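Local coordinates for 2-dehydro-3-deoxy-D-arabinonate dehydratase (Sulfolobus solfataricus, PDB 2Q18), which catalyses the metal-dependent dehydration of 2-dehydro-3-deoxy-D-arabinonate to 2,5-dioxopentanoate in a pentose oxidation pathway leading to 2-oxoglutarate, at residues Leu34-Tyr37 and Ser38-Glu42; Gly50-Tyr53 and Gln54-Leu57; Ile237-Leu240 and Ile241-Asn244. One frame throughout, in Å; residues are numbered along the deposited sequence.

All three interactions are local contacts near the ends of helices. Interaction 1 winds down the C-terminal end of helix 30-40, interaction 2 caps the start of helix 53-59, and interaction 3 closes helix 233-241 with a turn. They follow one another along the chain and do not touch: the centres of interactions 1 and 2 lie about 24 Å apart, and those of 1 and 3 about 23 Å. Interactions 2 and 3, about 38 Å between centres, fall on opposite sides of the chain's centre. Interactions 1 and 2 are remote from the active site, whereas in interaction 3 the side chain of Leu240 comes within about 12 Å of that of the magnesium ligand Glu145.

Interaction 1: residues Leu34-Tyr37 and Ser38-Glu42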
loop_
_atom_site.group_PDB
_atom_site.type_symbol
_atom_site.label_atom_id
_atom_site.label_comp_id
_atom_site.label_asym_id
_atom_site.label_seq_id
_atom_site.Cartn_x
_atom_site.Cartn_y
_atom_site.Cartn_z
ATOM N N LEU A 34 6.654 15.915 -14.396
ATOM C CA LEU A 34 6.378 17.263 -14.899
ATOM C C LEU A 34 6.800 18.340 -13.899
ATOM O O LEU A 34 7.328 19.386 -14.288
ATOM C CB LEU A 34 4.897 17.423 -15.253
ATOM C CG LEU A 34 4.379 16.716 -16.515
ATOM C CD1 LEU A 34 2.860 16.731 -16.538
ATOM C CD2 LEU A 34 4.954 17.339 -17.799
ATOM N N MET A 35 6.554 18.080 -12.616
ATOM C CA MET A 35 6.989 18.975 -11.543
ATOM C C MET A 35 8.518 19.096 -11.508
ATOM O O MET A 35 9.050 20.204 -11.469
ATOM C CB MET A 35 6.436 18.510 -10.194
ATOM C CG MET A 35 4.928 18.710 -10.050
ATOM S SD MET A 35 4.241 17.883 -8.607
ATOM C CE MET A 35 4.928 18.898 -7.294
ATOM N N ARG A 36 9.215 17.958 -11.559
ATOM C CA ARG A 36 10.682 17.949 -11.611
ATOM C C ARG A 36 11.223 18.726 -12.810
ATOM O O ARG A 36 12.143 19.541 -12.664
ATOM C CB ARG A 36 11.233 16.519 -11.624
ATOM C CG ARG A 36 12.767 16.451 -11.580
ATOM C CD ARG A 36 13.295 15.019 -11.585
ATOM N NE ARG A 36 12.707 14.208 -10.518
ATOM C CZ ARG A 36 13.127 14.188 -9.253
ATOM N NH1 ARG A 36 12.514 13.411 -8.371
ATOM N NH2 ARG A 36 14.150 14.943 -8.864
ATOM N N TYR A 37 10.655 18.470 -13.990
ATOM C CA TYR A 37 11.094 19.136 -15.213
ATOM C C TYR A 37 10.908 20.649 -15.111
ATOM O O TYR A 37 11.756 21.418 -15.565
ATOM C CB TYR A 37 10.359 18.593 -16.446
ATOM C CG TYR A 37 10.963 19.083 -17.745
ATOM C CD1 TYR A 37 10.656 20.349 -18.244
ATOM C CD2 TYR A 37 11.861 18.294 -18.460
ATOM C CE1 TYR A 37 11.222 20.813 -19.423
ATOM C CE2 TYR A 37 12.433 18.750 -19.648
ATOM C CZ TYR A 37 12.102 20.011 -20.121
ATOM O OH TYR A 37 12.656 20.480 -21.291
ATOM N N SER A 38 9.797 21.061 -14.508
ATOM C CA SER A 38 9.504 22.472 -14.286
ATOM C C SER A 38 10.561 23.156 -13.421
ATOM O O SER A 38 10.798 24.358 -13.553
ATOM C CB SER A 38 8.139 22.627 -13.625
ATOM O OG SER A 38 7.721 23.976 -13.662
ATOM N N GLU A 39 11.187 22.385 -12.536
ATOM C CA GLU A 39 12.195 22.919 -11.631
ATOM C C GLU A 39 13.562 23.055 -12.307
ATOM O O GLU A 39 14.108 24.156 -12.372
ATOM C CB GLU A 39 12.280 22.075 -10.352
ATOM C CG GLU A 39 12.846 22.819 -9.140
ATOM C CD GLU A 39 12.006 24.026 -8.728
ATOM O OE1 GLU A 39 10.761 23.907 -8.667
ATOM O OE2 GLU A 39 12.598 25.096 -8.458
ATOM N N ASN A 40 14.102 21.952 -12.828
ATOM C CA ASN A 40 15.457 21.964 -13.395
ATOM C C ASN A 40 15.632 21.225 -14.727
ATOM O O ASN A 40 16.763 20.971 -15.154
ATOM C CB ASN A 40 16.466 21.436 -12.365
ATOM C CG ASN A 40 16.249 19.967 -12.024
ATOM O OD1 ASN A 40 15.184 19.396 -12.280
ATOM N ND2 ASN A 40 17.267 19.347 -11.434
ATOM N N LYS A 41 14.515 20.885 -15.372
ATOM C CA LYS A 41 14.504 20.160 -16.655
ATOM C C LYS A 41 15.151 18.771 -16.593
ATOM O O LYS A 41 15.542 18.209 -17.616
ATOM C CB LYS A 41 15.103 21.014 -17.787
ATOM C CG LYS A 41 14.435 22.373 -17.931
ATOM C CD LYS A 41 14.834 23.083 -19.205
ATOM C CE LYS A 41 14.042 24.376 -19.353
ATOM N NZ LYS A 41 14.195 24.971 -20.710
ATOM N N GLU A 42 15.246 18.217 -15.387
ATOM C CA GLU A 42 15.771 16.869 -15.203
ATOM C C GLU A 42 14.686 15.836 -15.507
ATOM O O GLU A 42 13.519 16.019 -15.147
ATOM C CB GLU A 42 16.296 16.691 -13.779
ATOM C CG GLU A 42 17.143 15.443 -13.571
ATOM C CD GLU A 42 17.618 15.279 -12.136
ATOM O OE1 GLU A 42 17.001 15.864 -11.217
ATOM O OE2 GLU A 42 18.612 14.552 -11.927
#
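Tyr37 lays one face of its ring against the backbone of Lys41, where helix 30-40 gives way to a loop. The CA of Lys41 sits 3.8 Å from the ring centroid of Tyr37, a CH-pi contact 14° off the ring normal. With CG anti to the backbone N (chi1 -170°), the tyrosine ring turns along the helix toward the residue four places on. The aliphatic stem of Lys41 then runs obliquely across it, its CG 3.9 Å from CE1 of Tyr37. A long, flexible side chain suits this place: its methylenes lie on the ring while NZ reaches Asp198, which also accepts from the tyrosine hydroxyl.

Lys41 is the first residue to leave the helical conformation, with positive phi, yet its N still donates to Tyr37 O at 2.8 Å. One residue earlier, Asn40 N gives Arg36 O a straight bond of 3.1 Å.

Arg36 leaves the helix on a different side and bends at chi3. Its NH2 forms only a long salt bridge to Glu42 OE1, 3.8 Å, with guanidinium and carboxylate planes 79° apart. Glu42 also makes a long, weak ion pair with Arg9 of the second subunit, whose guanidinium comes near that of Arg36.

Chemically, the helix end therefore rests on backbone hydrogen bonds and on the packing of Lys41 against the Tyr37 ring, while the long Arg36-Glu42 pair, with Glu28 as the arginine's stronger partner, probably contributes only weakly.

Interaction 2: residues Gly50-Tyr53 and Gln54-Leu57; sequences GIDY and QSLL
Leu56 N donates to Asp52 O over 2.9 Å and Leu57 N to Tyr53 O over 3.0 Å, opening helix 53-59 just after an inverse gamma turn centred on Asp52.

Asp52 is the N-cap, and its carboxylate reaches forward to Ser55 in the first turn. Its OD1 accepts from Ser55 N at 3.3 Å, while OD2 accepts from Ser55 OG at 2.7 Å. Both donors meet the carboxylate from above its plane, by 73° and 71°, so the group presents its flat side to the serine. Aspartate fits because its short side chain, CG anti to the backbone N (chi1 -167°), can meet an N-H group of the first turn; serine fits because one small residue supplies both an N-H and a hydroxyl. A water extends the cap, donating to Asp52 OD1 and accepting from Gln54 N.

Tyr53, at the first helical position, swings its ring along the helix to Leu57. The leucine's CD1 rests over one face, 4.0 Å from the centroid of the Tyr53 ring, and its CD2 comes within 3.7 Å of CE1 of Tyr53. The two leucine methyls thus spread across the outer part of the ring, apolar branches well matched to an aromatic surface. Farther round, Phe4 of strand 2-8 meets the tyrosine ring, and Val193 of strand 188-195 packs against it. Leu56 touches Phe4, Val6 and Ile62.

Two kinds of interaction meet here: buried Tyr53 and Leu56 join the helix to the strands through apolar packing, while the carboxylate satisfies early N-H groups directly and through water, and its negative charge would probably interact favourably with the helix dipole.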
loop_
_atom_site.group_PDB
_atom_site.type_symbol
_atom_site.label_atom_id
_atom_site.label_comp_id
_atom_site.label_asym_id
_atom_site.label_seq_id
_atom_site.Cartn_x
_atom_site.Cartn_y
_atom_site.Cartn_z
ATOM N N GLY A 50 12.125 0.759 -29.925
ATOM C CA GLY A 50 11.009 -0.157 -30.147
ATOM C C GLY A 50 9.668 0.363 -29.664
ATOM O O GLY A 50 8.661 -0.344 -29.747
ATOM N N ILE A 51 9.654 1.587 -29.140
ATOM C CA ILE A 51 8.402 2.277 -28.844
ATOM C C ILE A 51 8.138 3.227 -30.005
ATOM O O ILE A 51 8.791 4.269 -30.141
ATOM C CB ILE A 51 8.431 3.043 -27.482
ATOM C CG1 ILE A 51 8.827 2.111 -26.322
ATOM C CG2 ILE A 51 7.089 3.736 -27.213
ATOM C CD1 ILE A 51 7.936 0.883 -26.139
ATOM N N ASP A 52 7.191 2.847 -30.852
ATOM C CA ASP A 52 6.901 3.594 -32.063
ATOM C C ASP A 52 5.832 4.647 -31.781
ATOM O O ASP A 52 4.636 4.406 -31.956
ATOM C CB ASP A 52 6.477 2.639 -33.186
ATOM C CG ASP A 52 6.452 3.305 -34.558
ATOM O OD1 ASP A 52 6.524 4.554 -34.649
ATOM O OD2 ASP A 52 6.344 2.565 -35.556
ATOM N N TYR A 53 6.293 5.816 -31.342
ATOM C CA TYR A 53 5.428 6.933 -30.960
ATOM C C TYR A 53 4.497 7.383 -32.094
ATOM O O TYR A 53 3.290 7.544 -31.885
ATOM C CB TYR A 53 6.293 8.092 -30.455
ATOM C CG TYR A 53 5.591 9.427 -30.304
ATOM C CD1 TYR A 53 4.613 9.625 -29.322
ATOM C CD2 TYR A 53 5.928 10.504 -31.129
ATOM C CE1 TYR A 53 3.980 10.861 -29.178
ATOM C CE2 TYR A 53 5.305 11.742 -30.991
ATOM C CZ TYR A 53 4.335 11.914 -30.014
ATOM O OH TYR A 53 3.717 13.137 -29.881
ATOM N N GLN A 54 5.055 7.563 -33.292
ATOM C CA GLN A 54 4.259 7.974 -34.456
ATOM C C GLN A 54 3.162 6.970 -34.794
ATOM O O GLN A 54 2.045 7.370 -35.114
ATOM C CB GLN A 54 5.142 8.248 -35.680
ATOM C CG GLN A 54 6.069 9.464 -35.543
ATOM C CD GLN A 54 5.331 10.790 -35.340
ATOM O OE1 GLN A 54 5.870 11.713 -34.728
ATOM N NE2 GLN A 54 4.107 10.891 -35.857
ATOM N N SER A 55 3.471 5.675 -34.700
ATOM C CA SER A 55 2.466 4.627 -34.900
ATOM C C SER A 55 1.386 4.634 -33.827
ATOM O O SER A 55 0.210 4.437 -34.137
ATOM C CB SER A 55 3.102 3.238 -34.965
ATOM O OG SER A 55 3.783 3.047 -36.187
ATOM N N LEU A 56 1.786 4.841 -32.571
ATOM C CA LEU A 56 0.828 4.951 -31.463
ATOM C C LEU A 56 -0.160 6.087 -31.691
ATOM O O LEU A 56 -1.349 5.931 -31.434
ATOM C CB LEU A 56 1.537 5.146 -30.114
ATOM C CG LEU A 56 2.105 3.924 -29.387
ATOM C CD1 LEU A 56 2.859 4.376 -28.136
ATOM C CD2 LEU A 56 1.013 2.919 -29.022
ATOM N N LEU A 57 0.339 7.222 -32.170
ATOM C CA LEU A 57 -0.512 8.365 -32.508
ATOM C C LEU A 57 -1.567 8.012 -33.558
ATOM O O LEU A 57 -2.728 8.410 -33.434
ATOM C CB LEU A 57 0.332 9.547 -32.999
ATOM C CG LEU A 57 1.308 10.233 -32.036
ATOM C CD1 LEU A 57 2.054 11.337 -32.762
ATOM C CD2 LEU A 57 0.601 10.783 -30.794
HETATM O O HOH W 1 7.777 6.807 -33.985
#

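Interaction 3: residues Ile237-Leu240 and Ile241-Asn244; sequences IQYL and IRDN
Arg242 holds its guanidinium, tilted, over one face of the Tyr239 ring, with its CZ 4.5 Å from the ring centroid, 27° off the normal. This is an off-centre cation-pi contact: the two planes are 40° apart, and NH1 of Arg242 comes within 3.7 Å of CE2 of Tyr239 near the rim. The arginine leaves the backbone with CG anti to N (chi1 -179°) and bends at chi3, which carries the guanidinium back alongside the helix it follows. Gln238 lies beside it, its OE1 near the guanidinium edge and 3.4 Å from Arg242 NH2. Arginine suits the place because its cation can face the ring and still use its N-H groups; NH1 makes a salt bridge with Asp136 of the third subunit.

The helix closes just beside this pair. Ile241 N donates to Ile237 O at 3.0 Å, but the next bond, Arg242 N to Gln238 O, is weak. A type II turn from Ile241 to Asn244 follows and brings the asparagine back, so that its ND2 donates to Leu240 O at 3.0 Å. That bond is nearly straight on the carbonyl and close to the amide plane. An amide is apt here, for it donates to the helix end while its OD1 accepts from Arg123 of the third subunit.

Leu240 packs inward on Trp77 of strand 76-80 and, together with Ile237, on Leu150 of strand 140-150. The end of helix 233-241 thereby packs against both strands, while its closing turn reaches the third subunit on the way to strand 250-253.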
loop_
_atom_site.group_PDB
_atom_site.type_symbol
_atom_site.label_atom_id
_atom_site.label_comp_id
_atom_site.label_asym_id
_atom_site.label_seq_id
_atom_site.Cartn_x
_atom_site.Cartn_y
_atom_site.Cartn_z
ATOM N N ILE A 237 -6.204 31.215 -14.095
ATOM C CA ILE A 237 -5.580 30.496 -12.982
ATOM C C ILE A 237 -5.801 31.239 -11.659
ATOM O O ILE A 237 -6.165 30.621 -10.657
ATOM C CB ILE A 237 -4.066 30.249 -13.216
ATOM C CG1 ILE A 237 -3.845 29.385 -14.466
ATOM C CG2 ILE A 237 -3.429 29.590 -11.987
ATOM C CD1 ILE A 237 -2.391 29.277 -14.899
ATOM N N GLN A 238 -5.598 32.559 -11.676
ATOM C CA GLN A 238 -5.835 33.416 -10.504
ATOM C C GLN A 238 -7.208 33.166 -9.873
ATOM O O GLN A 238 -7.307 32.929 -8.674
ATOM C CB GLN A 238 -5.670 34.901 -10.876
ATOM C CG GLN A 238 -6.025 35.885 -9.754
ATOM C CD GLN A 238 -6.052 37.355 -10.191
ATOM O OE1 GLN A 238 -6.338 38.238 -9.383
ATOM N NE2 GLN A 238 -5.755 37.619 -11.462
ATOM N N TYR A 239 -8.260 33.208 -10.685
ATOM C CA TYR A 239 -9.620 33.018 -10.178
ATOM C C TYR A 239 -9.942 31.560 -9.832
ATOM O O TYR A 239 -10.780 31.300 -8.964
ATOM C CB TYR A 239 -10.654 33.608 -11.144
ATOM C CG TYR A 239 -10.753 35.118 -11.053
ATOM C CD1 TYR A 239 -9.839 35.941 -11.716
ATOM C CD2 TYR A 239 -11.748 35.724 -10.284
ATOM C CE1 TYR A 239 -9.923 37.333 -11.623
ATOM C CE2 TYR A 239 -11.840 37.114 -10.184
ATOM C CZ TYR A 239 -10.926 37.909 -10.855
ATOM O OH TYR A 239 -11.014 39.279 -10.753
ATOM N N LEU A 240 -9.276 30.622 -10.506
ATOM C CA LEU A 240 -9.423 29.198 -10.197
ATOM C C LEU A 240 -8.948 28.875 -8.777
ATOM O O LEU A 240 -9.660 28.216 -8.016
ATOM C CB LEU A 240 -8.661 28.327 -11.211
ATOM C CG LEU A 240 -8.518 26.833 -10.866
ATOM C CD1 LEU A 240 -9.881 26.164 -10.728
ATOM C CD2 LEU A 240 -7.657 26.096 -11.886
ATOM N N ILE A 241 -7.749 29.343 -8.434
ATOM C CA ILE A 241 -7.105 28.963 -7.173
ATOM C C ILE A 241 -7.485 29.840 -5.977
ATOM O O ILE A 241 -7.139 29.514 -4.836
ATOM C CB ILE A 241 -5.556 28.859 -7.312
ATOM C CG1 ILE A 241 -4.922 30.240 -7.535
ATOM C CG2 ILE A 241 -5.188 27.874 -8.424
ATOM C CD1 ILE A 241 -3.396 30.248 -7.454
ATOM N N ARG A 242 -8.208 30.931 -6.231
ATOM C CA ARG A 242 -8.627 31.844 -5.163
ATOM C C ARG A 242 -9.502 31.141 -4.130
ATOM O O ARG A 242 -10.611 30.703 -4.448
ATOM C CB ARG A 242 -9.366 33.058 -5.729
ATOM C CG ARG A 242 -9.798 34.057 -4.658
ATOM C CD ARG A 242 -10.496 35.257 -5.254
ATOM N NE ARG A 242 -9.577 36.120 -5.997
ATOM C CZ ARG A 242 -9.943 37.240 -6.615
ATOM N NH1 ARG A 242 -11.211 37.636 -6.587
ATOM N NH2 ARG A 242 -9.041 37.961 -7.265
ATOM N N ASP A 243 -8.988 31.043 -2.902
ATOM C CA ASP A 243 -9.668 30.368 -1.788
ATOM C C ASP A 243 -10.040 28.917 -2.116
ATOM O O ASP A 243 -10.918 28.325 -1.484
ATOM C CB ASP A 243 -10.902 31.166 -1.343
ATOM C CG ASP A 243 -10.552 32.579 -0.890
ATOM O OD1 ASP A 243 -9.469 32.767 -0.294
ATOM O OD2 ASP A 243 -11.360 33.497 -1.133
ATOM N N ASN A 244 -9.344 28.353 -3.099
ATOM C CA ASN A 244 -9.724 27.078 -3.694
ATOM C C ASN A 244 -8.482 26.264 -4.038
ATOM O O ASN A 244 -7.920 26.413 -5.119
ATOM C CB ASN A 244 -10.588 27.323 -4.939
ATOM C CG ASN A 244 -11.153 26.041 -5.530
ATOM O OD1 ASN A 244 -11.487 25.096 -4.808
ATOM N ND2 ASN A 244 -11.278 26.010 -6.858
HETATM O O HOH W 2 -12.081 29.892 -6.719
#